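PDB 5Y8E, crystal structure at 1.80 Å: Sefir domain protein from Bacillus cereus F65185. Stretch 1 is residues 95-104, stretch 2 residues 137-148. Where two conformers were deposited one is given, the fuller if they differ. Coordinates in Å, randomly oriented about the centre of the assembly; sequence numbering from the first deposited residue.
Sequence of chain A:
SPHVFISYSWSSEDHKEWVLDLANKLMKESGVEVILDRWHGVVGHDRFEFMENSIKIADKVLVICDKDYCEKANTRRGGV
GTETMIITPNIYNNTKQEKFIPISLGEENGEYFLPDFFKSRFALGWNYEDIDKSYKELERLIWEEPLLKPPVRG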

# COMPACT_ATOMS: atom_id res chain seq x y z
N THR A 95 10.13 9.19 0.97
CA THR A 95 9.43 8.58 2.09
C THR A 95 10.33 7.52 2.72
O THR A 95 11.01 6.78 2.00
N LYS A 96 10.37 7.47 4.05
CA LYS A 96 11.12 6.41 4.72
C LYS A 96 10.62 5.05 4.25
O LYS A 96 9.41 4.80 4.24
N GLN A 97 11.56 4.19 3.85
CA GLN A 97 11.23 2.88 3.26
C GLN A 97 10.35 2.06 4.18
O GLN A 97 9.44 1.35 3.73
N GLU A 98 10.64 2.17 5.48
CA GLU A 98 9.97 1.39 6.50
C GLU A 98 8.46 1.66 6.57
O GLU A 98 7.72 0.88 7.15
N LYS A 99 8.01 2.75 5.96
CA LYS A 99 6.57 3.02 5.94
C LYS A 99 5.80 2.07 5.04
O LYS A 99 4.64 1.78 5.30
N PHE A 100 6.44 1.60 3.97
CA PHE A 100 5.70 0.86 2.94
C PHE A 100 5.56 -0.63 3.25
O PHE A 100 6.54 -1.28 3.64
N ILE A 101 4.35 -1.14 3.09
CA ILE A 101 4.08 -2.57 3.12
C ILE A 101 3.43 -2.97 1.79
O ILE A 101 2.21 -2.86 1.62
N PRO A 102 4.26 -3.40 0.84
CA PRO A 102 3.71 -3.81 -0.46
C PRO A 102 3.02 -5.16 -0.32
O PRO A 102 3.58 -6.06 0.30
N ILE A 103 1.82 -5.28 -0.88
CA ILE A 103 1.11 -6.55 -0.92
C ILE A 103 0.97 -6.96 -2.38
O ILE A 103 0.29 -6.27 -3.15
N SER A 104 1.61 -8.05 -2.76
CA SER A 104 1.55 -8.53 -4.15
C SER A 104 0.35 -9.45 -4.35
O SER A 104 0.22 -10.48 -3.68
N GLU A 137 -0.13 -12.02 8.84
CA GLU A 137 1.18 -11.43 8.58
C GLU A 137 1.08 -9.95 8.27
O GLU A 137 1.92 -9.16 8.70
N LEU A 138 0.04 -9.56 7.53
CA LEU A 138 -0.19 -8.14 7.25
C LEU A 138 -0.37 -7.36 8.55
O LEU A 138 0.20 -6.28 8.74
N GLU A 139 -1.16 -7.93 9.45
CA GLU A 139 -1.43 -7.33 10.75
C GLU A 139 -0.14 -7.18 11.56
O GLU A 139 0.11 -6.13 12.17
N ARG A 140 0.69 -8.23 11.56
CA ARG A 140 1.99 -8.19 12.23
C ARG A 140 2.86 -7.05 11.69
O ARG A 140 3.45 -6.29 12.46
N LEU A 141 2.94 -6.95 10.37
CA LEU A 141 3.77 -5.93 9.73
C LEU A 141 3.28 -4.51 10.04
O LEU A 141 4.08 -3.59 10.22
N ILE A 142 1.97 -4.35 10.11
CA ILE A 142 1.38 -3.05 10.42
C ILE A 142 1.75 -2.58 11.84
O ILE A 142 2.13 -1.42 12.04
N TRP A 143 1.70 -3.50 12.80
CA TRP A 143 1.98 -3.17 14.19
C TRP A 143 3.47 -3.18 14.54
O TRP A 143 3.87 -2.72 15.60
N GLU A 144 4.28 -3.70 13.64
CA GLU A 144 5.73 -3.70 13.84
C GLU A 144 6.28 -2.28 13.72
O GLU A 144 5.78 -1.47 12.95
N GLU A 145 7.31 -1.97 14.51
CA GLU A 145 7.96 -0.67 14.42
C GLU A 145 9.45 -0.86 14.17
O GLU A 145 10.25 -0.80 15.10
N PRO A 146 9.82 -1.09 12.90
CA PRO A 146 11.20 -1.41 12.51
C PRO A 146 12.16 -0.23 12.71
O PRO A 146 13.37 -0.44 12.77
N LEU A 147 11.62 0.98 12.81
CA LEU A 147 12.44 2.16 13.12
C LEU A 147 13.03 2.07 14.53
O LEU A 147 14.04 2.73 14.83
N LEU A 148 12.40 1.27 15.38
CA LEU A 148 12.79 1.13 16.78
C LEU A 148 13.55 -0.17 17.04
O LEU A 148 12.95 -1.25 17.09

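What fills the space between strand and helix? Strand 100-104 runs nearly antiparallel to helix 137-143, and Ile101, pointing toward the helix, is the main bump. With chi1 m and chi2 t its chain is extended, so CD1 reaches the helix surface itself, 3.7 Å from Leu141 C. That methyl sits in a hollow lined by Leu141 CB and Ile142 CG1, each 3.8 Å from Ile101 CD1.

How does Leu138 join in? Its CA-to-CB bond points sideways, but the t, p rotamer brings its end nearer the strand. Leu138 CD1 lies 4.1 Å from Ile101 CG2 and 3.8 Å from Ile103 CD1, so one methyl meets both isoleucines, which share the mt rotamer.

What closes the exposed end? Beyond the helix, Pro146 and Leu147 lie in a type I turn facing the 3-10 segment. Glu98 lays its aliphatic part against them: Glu98 CB is 3.9 Å from Pro146 CG, and Glu98 CG is 3.6 Å from Leu147 CD1. Leu147, its chi angles off the usual wells, also brings CD2 to 4.3 Å from Lys96 CD.

Do polar groups bridge the stretches? No hydrogen bond crosses; the closest side-chain contacts are between carbons. Within the helix, Arg140 pairs with Glu137, NH2 to OE2 at 2.8 Å, out of reach of the strand's stretch.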

# COMPACT_ATOMS: atom_id res chain seq x y z
CB THR A 95 8.11 7.94 1.64
OG1 THR A 95 7.31 8.94 0.99
CG2 THR A 95 7.34 7.37 2.82
CB LYS A 96 10.98 6.52 6.24
CG LYS A 96 11.68 7.72 6.84
CD LYS A 96 11.67 7.65 8.36
CE LYS A 96 12.50 8.76 8.99
NZ LYS A 96 12.10 10.11 8.52
CB GLN A 97 12.51 2.08 3.00
CG GLN A 97 13.49 2.73 2.05
CD GLN A 97 14.67 1.82 1.74
OE1 GLN A 97 14.48 0.65 1.38
NE2 GLN A 97 15.88 2.34 1.87
CB GLU A 98 10.62 1.65 7.87
CG GLU A 98 12.04 1.10 8.00
CD GLU A 98 13.11 1.94 7.31
OE1 GLU A 98 12.81 3.06 6.84
OE2 GLU A 98 14.26 1.48 7.25
CB LYS A 99 6.27 4.46 5.49
CG LYS A 99 6.34 5.50 6.58
CD LYS A 99 5.42 6.67 6.26
CE LYS A 99 5.71 7.83 7.17
NZ LYS A 99 4.76 8.95 6.96
CB PHE A 100 6.35 1.05 1.56
CG PHE A 100 6.37 2.47 1.09
CD1 PHE A 100 5.20 3.07 0.63
CD2 PHE A 100 7.55 3.21 1.10
CE1 PHE A 100 5.21 4.39 0.19
CE2 PHE A 100 7.57 4.52 0.67
CZ PHE A 100 6.40 5.12 0.21
CB ILE A 101 3.16 -2.97 4.28
CG1 ILE A 101 3.73 -2.51 5.62
CG2 ILE A 101 2.91 -4.50 4.29
CD1 ILE A 101 2.78 -2.72 6.79
CB PRO A 102 4.96 -3.94 -1.34
CG PRO A 102 6.02 -3.12 -0.63
CD PRO A 102 5.73 -3.35 0.82
CB ILE A 103 -0.29 -6.44 -0.28
CG1 ILE A 103 -0.21 -5.87 1.14
CG2 ILE A 103 -0.98 -7.81 -0.27
CD1 ILE A 103 -1.59 -5.56 1.75
CB SER A 104 2.84 -9.25 -4.54
OG SER A 104 2.84 -9.56 -5.93
CB GLU A 137 1.92 -12.18 7.46
CG GLU A 137 3.27 -11.56 7.09
CD GLU A 137 4.35 -11.68 8.16
OE1 GLU A 137 4.09 -12.23 9.26
OE2 GLU A 137 5.48 -11.21 7.90
CB LEU A 138 -1.42 -7.95 6.36
CG LEU A 138 -1.91 -6.51 6.16
CD1 LEU A 138 -0.85 -5.64 5.49
CD2 LEU A 138 -3.20 -6.51 5.34
CB GLU A 139 -2.44 -8.20 11.48
CG GLU A 139 -2.87 -7.71 12.83
CD GLU A 139 -3.83 -8.67 13.47
OE1 GLU A 139 -5.05 -8.40 13.44
OE2 GLU A 139 -3.36 -9.71 13.97
CB ARG A 140 2.73 -9.52 12.06
CG ARG A 140 3.98 -9.62 12.93
CD ARG A 140 4.86 -10.82 12.59
NE ARG A 140 5.47 -10.70 11.27
CZ ARG A 140 6.54 -9.95 11.01
NH1 ARG A 140 7.11 -9.24 11.98
NH2 ARG A 140 7.04 -9.89 9.79
CB LEU A 141 3.80 -6.15 8.21
CG LEU A 141 4.58 -7.39 7.75
CD1 LEU A 141 4.23 -7.73 6.31
CD2 LEU A 141 6.07 -7.13 7.89
CB ILE A 142 -0.15 -3.06 10.22
CG1 ILE A 142 -0.48 -2.95 8.73
CG2 ILE A 142 -0.82 -1.93 11.01
CD1 ILE A 142 -1.93 -3.28 8.38
CB TRP A 143 1.20 -4.11 15.13
CG TRP A 143 -0.25 -3.72 15.25
CD1 TRP A 143 -1.29 -4.11 14.45
CD2 TRP A 143 -0.81 -2.83 16.22
NE1 TRP A 143 -2.46 -3.53 14.88
CE2 TRP A 143 -2.19 -2.73 15.96
CE3 TRP A 143 -0.27 -2.11 17.30
CZ2 TRP A 143 -3.04 -1.94 16.74
CZ3 TRP A 143 -1.12 -1.33 18.07
CH2 TRP A 143 -2.49 -1.26 17.79
CB GLU A 144 6.38 -4.60 12.79
CG GLU A 144 7.87 -4.81 12.94
CD GLU A 144 8.45 -5.55 11.75
OE1 GLU A 144 8.03 -5.28 10.60
OE2 GLU A 144 9.33 -6.41 11.97
CB GLU A 145 7.73 0.14 15.70
CG GLU A 145 6.26 0.46 15.96
CD GLU A 145 6.08 1.47 17.07
OE1 GLU A 145 6.60 2.60 16.95
OE2 GLU A 145 5.41 1.15 18.07
CB PRO A 146 11.08 -1.76 11.02
CG PRO A 146 9.84 -1.10 10.56
CD PRO A 146 8.91 -1.12 11.74
CB LEU A 147 11.61 3.43 12.98
CG LEU A 147 11.73 4.30 11.73
CD1 LEU A 147 12.42 3.57 10.58
CD2 LEU A 147 10.37 4.85 11.30
CB LEU A 148 11.56 1.16 17.69
CG LEU A 148 10.54 2.30 17.59
CD1 LEU A 148 9.42 2.12 18.61
CD2 LEU A 148 11.21 3.65 17.78